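Side-chain contacts in TIR-NB-LRR type resistance protein RPV1 (Vitis rotundifolia, PDB 5KU7), which belongs to the TIR-NB-LRR class of plant disease-resistance receptors and is represented here by its TIR domain, a parallel sheet flanked by helices: residues K159-T162 with N163-R167; E48-A51 with P52-K56. One frame throughout, in Å; residues are numbered along the deposited sequence.

Both contacts are local, each made by one continuous piece of chain in the same TIR domain, and they lie on opposite sides of the chain's centre. Interaction 2 comes first in sequence, where a loop runs into helix 52-59; interaction 1 sits inside helix 154-175, the last helix of the chain. Their centres are about 28 Å apart and their nearest atoms about 17 Å, so they do not touch. One is a helix start, held by a loop carbonyl and by the apolar contact of I50 with L54 and L55; the other is mid-helix, with four successive backbone bonds. Malonic acid is bound by R15, G16, E17 and R20, just after strand 8-14, and none of these residues belongs to either contact.

Interaction 1: residues K159-T162 with N163-R167; sequences KEIT and NSIFR
K159 to T162 and N163 to R167 are joined by four successive i to i+4 bonds inside helix 154-175. N163 N reaches K159 O at 3.0 Å with an N-H...O angle of 145°, while the next link, S164 N to E160 O, is straighter, its N-H...O angle 168°. I165 N to I161 O and F166 N to T162 O, both 2.9 Å, complete the run. On the buried face I161 and I165 run alongside each other in the same direction, and CG2 of I161 meets CD1 of I165 at 3.7 Å. I165 has CG1 anti to its carbonyl carbon (chi1 -70°), which swings that branch back over the preceding turn, 3.2 Å from I161 O. At the exposed edge N163 runs alongside K159: its ND2 lies 3.7 Å from K159 CG, and its OD1 accepts from R34 NE. T162 OG1 bonds back to I158 O, S164 OG to Q168 NE2. The two isoleucines rest on the sheet, I161 on W146 and L148 of strand 146-148 and on I99 of strand 95-101, I165 on W146 and on F97 of strand 95-101; T162 packs against L27, A30 and L31 of helix 23-33.

Interaction 2: residues E48-A51 with P52-K56; sequences EAIA and PELLK
I50 and L55 meet as a hydrophobic staple at the start of helix 52-59, the residue before the N-cap packing on the fourth residue of the helix. CD1 of I50 comes 4.0 Å from CD2 of L55, and CG2 of I50 rests 4.1 Å from both methyls of that leucine. I50 is extended, with CG1 anti to the backbone N (chi1 -171°); this sends CG1 and CD1 forward along the helix start, where CG1 also meets CD1 of L54 at 4.1 Å. The two leucines are thus bridged by one isoleucine, crossing each at a slant. W77 of helix 76-91 also touches I50, and the same helix meets L54 through E81 and L55 through K84. A51, the N-cap residue, adds its methyl: CB lies 3.8 Å from P52 CD and 4.3 Å from L54 CG. P52 takes the first helical position, where the helix does not call on a backbone N-H and proline's lack of one costs nothing. Farther out are the charges, E53 paired with R45 and K56 with E60. A51 O starts the helix's backbone bonding, taking L54 N at 3.0 Å from well above the carbonyl plane and L55 N only weakly at 3.5 Å.

Interaction 1: residues K159-T162 with N163-R167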
ATOM      1  N   LYS A 159      -7.866  -1.572   7.948  1.00 34.19           N
ATOM      2  CA  LYS A 159      -8.874  -2.404   8.593  1.00 37.90           C
ATOM      3  C   LYS A 159      -9.689  -1.574   9.579  1.00 38.88           C
ATOM      4  O   LYS A 159     -10.916  -1.701   9.674  1.00 39.46           O
ATOM      5  CB  LYS A 159      -8.223  -3.595   9.309  1.00 42.25           C
ATOM      6  CG  LYS A 159      -9.209  -4.489  10.065  1.00 52.81           C
ATOM      7  CD  LYS A 159      -8.502  -5.630  10.814  1.00 65.24           C
ATOM      8  CE  LYS A 159      -7.750  -5.122  12.050  1.00 73.50           C
ATOM      9  NZ  LYS A 159      -7.254  -6.230  12.931  1.00 82.58           N
ATOM     10  N   GLU A 160      -9.002  -0.701  10.300  1.00 35.70           N
ATOM     11  CA  GLU A 160      -9.659   0.133  11.290  1.00 39.62           C
ATOM     12  C   GLU A 160     -10.659   1.107  10.619  1.00 43.28           C
ATOM     13  O   GLU A 160     -11.809   1.225  11.036  1.00 34.15           O
ATOM     14  CB  GLU A 160      -8.606   0.880  12.095  1.00 43.04           C
ATOM     15  CG  GLU A 160      -9.143   2.032  12.877  1.00 53.64           C
ATOM     16  CD  GLU A 160      -8.084   2.672  13.732  1.00 67.85           C
ATOM     17  OE1 GLU A 160      -6.954   2.122  13.791  1.00 65.54           O
ATOM     18  OE2 GLU A 160      -8.390   3.719  14.341  1.00 77.36           O
ATOM     19  N   ILE A 161     -10.218   1.760   9.551  1.00 43.56           N
ATOM     20  CA  ILE A 161     -11.052   2.683   8.799  1.00 38.54           C
ATOM     21  C   ILE A 161     -12.288   2.006   8.203  1.00 36.53           C
ATOM     22  O   ILE A 161     -13.424   2.491   8.315  1.00 26.62           O
ATOM     23  CB  ILE A 161     -10.234   3.324   7.667  1.00 37.85           C
ATOM     24  CG1 ILE A 161      -9.170   4.258   8.251  1.00 29.53           C
ATOM     25  CG2 ILE A 161     -11.148   4.059   6.675  1.00 36.01           C
ATOM     26  CD1 ILE A 161      -8.075   4.591   7.275  1.00 30.14           C
ATOM     27  N   THR A 162     -12.074   0.874   7.562  1.00 33.31           N
ATOM     28  CA  THR A 162     -13.183   0.254   6.875  1.00 37.01           C
ATOM     29  C   THR A 162     -14.161  -0.405   7.858  1.00 41.86           C
ATOM     30  O   THR A 162     -15.350  -0.540   7.551  1.00 40.16           O
ATOM     31  CB  THR A 162     -12.679  -0.745   5.847  1.00 36.89           C
ATOM     32  OG1 THR A 162     -11.874  -1.709   6.512  1.00 34.18           O
ATOM     33  CG2 THR A 162     -11.802  -0.034   4.815  1.00 32.88           C
ATOM     34  N   ASN A 163     -13.672  -0.784   9.040  1.00 39.93           N
ATOM     35  CA  ASN A 163     -14.541  -1.338  10.081  1.00 36.13           C
ATOM     36  C   ASN A 163     -15.482  -0.282  10.617  1.00 34.53           C
ATOM     37  O   ASN A 163     -16.678  -0.516  10.770  1.00 31.08           O
ATOM     38  CB  ASN A 163     -13.728  -1.892  11.250  1.00 33.42           C
ATOM     39  CG  ASN A 163     -13.278  -3.312  11.030  1.00 37.71           C
ATOM     40  OD1 ASN A 163     -13.763  -3.997  10.130  1.00 46.54           O
ATOM     41  ND2 ASN A 163     -12.358  -3.774  11.872  1.00 41.14           N
ATOM     42  N   SER A 164     -14.916   0.885  10.898  1.00 30.52           N
ATOM     43  CA  SER A 164     -15.676   2.037  11.344  1.00 38.64           C
ATOM     44  C   SER A 164     -16.696   2.497  10.285  1.00 40.44           C
ATOM     45  O   SER A 164     -17.860   2.740  10.607  1.00 46.81           O
ATOM     46  CB  SER A 164     -14.713   3.173  11.696  1.00 35.90           C
ATOM     47  OG  SER A 164     -15.412   4.375  11.943  1.00 45.94           O
ATOM     48  N   ILE A 165     -16.276   2.550   9.021  1.00 37.79           N
ATOM     49  CA  ILE A 165     -17.172   2.948   7.930  1.00 35.87           C
ATOM     50  C   ILE A 165     -18.303   1.939   7.773  1.00 36.05           C
ATOM     51  O   ILE A 165     -19.463   2.307   7.546  1.00 37.01           O
ATOM     52  CB  ILE A 165     -16.408   3.094   6.588  1.00 33.44           C
ATOM     53  CG1 ILE A 165     -15.487   4.311   6.642  1.00 34.49           C
ATOM     54  CG2 ILE A 165     -17.371   3.264   5.409  1.00 28.25           C
ATOM     55  CD1 ILE A 165     -14.638   4.457   5.400  1.00 36.00           C
ATOM     56  N   PHE A 166     -17.974   0.661   7.900  1.00 27.34           N
ATOM     57  CA  PHE A 166     -19.010  -0.356   7.858  1.00 28.68           C
ATOM     58  C   PHE A 166     -20.052  -0.164   8.965  1.00 37.52           C
ATOM     59  O   PHE A 166     -21.241  -0.100   8.671  1.00 41.09           O
ATOM     60  CB  PHE A 166     -18.401  -1.757   7.940  1.00 26.92           C
ATOM     61  CG  PHE A 166     -19.434  -2.861   7.976  1.00 30.67           C
ATOM     62  CD1 PHE A 166     -19.844  -3.410   9.186  1.00 37.05           C
ATOM     63  CD2 PHE A 166     -19.978  -3.360   6.813  1.00 27.73           C
ATOM     64  CE1 PHE A 166     -20.777  -4.439   9.227  1.00 35.99           C
ATOM     65  CE2 PHE A 166     -20.921  -4.385   6.848  1.00 32.04           C
ATOM     66  CZ  PHE A 166     -21.322  -4.921   8.059  1.00 35.29           C
ATOM     67  N   ARG A 167     -19.606  -0.042  10.219  1.00 39.16           N
ATOM     68  CA  ARG A 167     -20.526   0.156  11.331  1.00 34.16           C
ATOM     69  C   ARG A 167     -21.373   1.425  11.123  1.00 33.26           C
ATOM     70  O   ARG A 167     -22.575   1.423  11.377  1.00 37.55           O
ATOM     71  CB  ARG A 167     -19.780   0.244  12.678  1.00 34.90           C
ATOM     72  CG  ARG A 167     -20.764   0.307  13.865  1.00 44.76           C
ATOM     73  CD  ARG A 167     -20.132   0.645  15.221  1.00 57.89           C
ATOM     74  NE  ARG A 167     -19.603  -0.513  15.939  1.00 70.88           N
ATOM     75  CZ  ARG A 167     -19.580  -0.619  17.269  1.00 81.65           C
ATOM     76  NH1 ARG A 167     -20.077   0.351  18.030  1.00 82.63           N
ATOM     77  NH2 ARG A 167     -19.073  -1.705  17.844  1.00 87.34           N
TER

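Interaction 2: residues E48-A51 with P52-K56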
ATOM      1  N   GLU A  48     -11.172  20.124 -19.628  1.00 73.11           N
ATOM      2  CA  GLU A  48     -10.897  21.030 -18.519  1.00 67.47           C
ATOM      3  C   GLU A  48     -11.890  20.873 -17.373  1.00 59.56           C
ATOM      4  O   GLU A  48     -11.535  21.033 -16.209  1.00 62.54           O
ATOM      5  CB  GLU A  48     -10.901  22.481 -19.016  1.00 69.33           C
ATOM      6  CG  GLU A  48     -10.764  23.527 -17.914  1.00 75.25           C
ATOM      7  CD  GLU A  48     -10.570  24.929 -18.459  1.00 88.69           C
ATOM      8  OE1 GLU A  48      -9.527  25.179 -19.102  1.00 96.23           O
ATOM      9  OE2 GLU A  48     -11.458  25.783 -18.251  1.00 91.18           O
ATOM     10  N   ALA A  49     -13.140  20.593 -17.712  1.00 61.86           N
ATOM     11  CA  ALA A  49     -14.200  20.497 -16.715  1.00 60.54           C
ATOM     12  C   ALA A  49     -14.389  19.072 -16.234  1.00 58.37           C
ATOM     13  O   ALA A  49     -14.262  18.122 -17.008  1.00 49.98           O
ATOM     14  CB  ALA A  49     -15.511  21.037 -17.279  1.00 56.49           C
ATOM     15  N   ILE A  50     -14.724  18.932 -14.959  1.00 61.84           N
ATOM     16  CA  ILE A  50     -14.902  17.614 -14.362  1.00 54.37           C
ATOM     17  C   ILE A  50     -16.030  16.861 -15.066  1.00 55.77           C
ATOM     18  O   ILE A  50     -17.019  17.465 -15.492  1.00 56.55           O
ATOM     19  CB  ILE A  50     -15.196  17.730 -12.871  1.00 45.97           C
ATOM     20  CG1 ILE A  50     -15.154  16.358 -12.223  1.00 51.37           C
ATOM     21  CG2 ILE A  50     -16.553  18.379 -12.645  1.00 50.31           C
ATOM     22  CD1 ILE A  50     -15.325  16.414 -10.723  1.00 53.05           C
ATOM     23  N   ALA A  51     -15.856  15.549 -15.204  1.00 51.53           N
ATOM     24  CA  ALA A  51     -16.811  14.705 -15.909  1.00 52.65           C
ATOM     25  C   ALA A  51     -18.152  14.614 -15.188  1.00 51.93           C
ATOM     26  O   ALA A  51     -18.195  14.380 -13.984  1.00 54.76           O
ATOM     27  CB  ALA A  51     -16.230  13.317 -16.114  1.00 44.38           C
ATOM     28  N   PRO A  52     -19.257  14.801 -15.934  1.00 51.68           N
ATOM     29  CA  PRO A  52     -20.612  14.690 -15.397  1.00 50.40           C
ATOM     30  C   PRO A  52     -20.881  13.337 -14.766  1.00 48.31           C
ATOM     31  O   PRO A  52     -21.631  13.281 -13.801  1.00 50.43           O
ATOM     32  CB  PRO A  52     -21.506  14.903 -16.635  1.00 53.66           C
ATOM     33  CG  PRO A  52     -20.673  15.715 -17.554  1.00 54.91           C
ATOM     34  CD  PRO A  52     -19.257  15.245 -17.337  1.00 55.17           C
ATOM     35  N   GLU A  53     -20.310  12.270 -15.320  1.00 51.29           N
ATOM     36  CA  GLU A  53     -20.452  10.930 -14.748  1.00 55.30           C
ATOM     37  C   GLU A  53     -19.979  10.901 -13.281  1.00 55.54           C
ATOM     38  O   GLU A  53     -20.533  10.171 -12.453  1.00 56.97           O
ATOM     39  CB  GLU A  53     -19.668   9.897 -15.582  1.00 63.88           C
ATOM     40  CG  GLU A  53     -19.445   8.547 -14.871  1.00 77.94           C
ATOM     41  CD  GLU A  53     -18.604   7.534 -15.673  1.00 81.71           C
ATOM     42  OE1 GLU A  53     -18.449   7.714 -16.901  1.00 78.11           O
ATOM     43  OE2 GLU A  53     -18.110   6.549 -15.063  1.00 80.12           O
ATOM     44  N   LEU A  54     -18.972  11.708 -12.959  1.00 48.80           N
ATOM     45  CA  LEU A  54     -18.421  11.734 -11.611  1.00 41.54           C
ATOM     46  C   LEU A  54     -19.339  12.460 -10.621  1.00 47.86           C
ATOM     47  O   LEU A  54     -19.546  11.995  -9.487  1.00 42.25           O
ATOM     48  CB  LEU A  54     -17.036  12.386 -11.608  1.00 44.32           C
ATOM     49  CG  LEU A  54     -15.849  11.599 -12.194  1.00 47.00           C
ATOM     50  CD1 LEU A  54     -14.533  12.339 -11.988  1.00 37.53           C
ATOM     51  CD2 LEU A  54     -15.760  10.197 -11.590  1.00 35.39           C
ATOM     52  N   LEU A  55     -19.878  13.598 -11.051  1.00 48.25           N
ATOM     53  CA  LEU A  55     -20.791  14.366 -10.220  1.00 48.49           C
ATOM     54  C   LEU A  55     -22.059  13.554  -9.979  1.00 49.94           C
ATOM     55  O   LEU A  55     -22.624  13.577  -8.888  1.00 46.55           O
ATOM     56  CB  LEU A  55     -21.129  15.722 -10.860  1.00 48.26           C
ATOM     57  CG  LEU A  55     -20.001  16.748 -11.060  1.00 46.51           C
ATOM     58  CD1 LEU A  55     -20.535  18.063 -11.617  1.00 49.59           C
ATOM     59  CD2 LEU A  55     -19.200  16.990  -9.798  1.00 46.18           C
ATOM     60  N   LYS A  56     -22.510  12.846 -11.012  1.00 46.43           N
ATOM     61  CA  LYS A  56     -23.668  11.968 -10.879  1.00 46.56           C
ATOM     62  C   LYS A  56     -23.346  10.859  -9.873  1.00 42.33           C
ATOM     63  O   LYS A  56     -24.162  10.496  -9.034  1.00 43.64           O
ATOM     64  CB  LYS A  56     -24.052  11.373 -12.232  1.00 43.13           C
ATOM     65  CG  LYS A  56     -25.447  10.769 -12.294  1.00 49.52           C
ATOM     66  CD  LYS A  56     -25.821  10.407 -13.719  1.00 59.53           C
ATOM     67  CE  LYS A  56     -27.212   9.791 -13.790  1.00 72.74           C
ATOM     68  NZ  LYS A  56     -27.269   8.463 -13.126  1.00 75.39           N
TER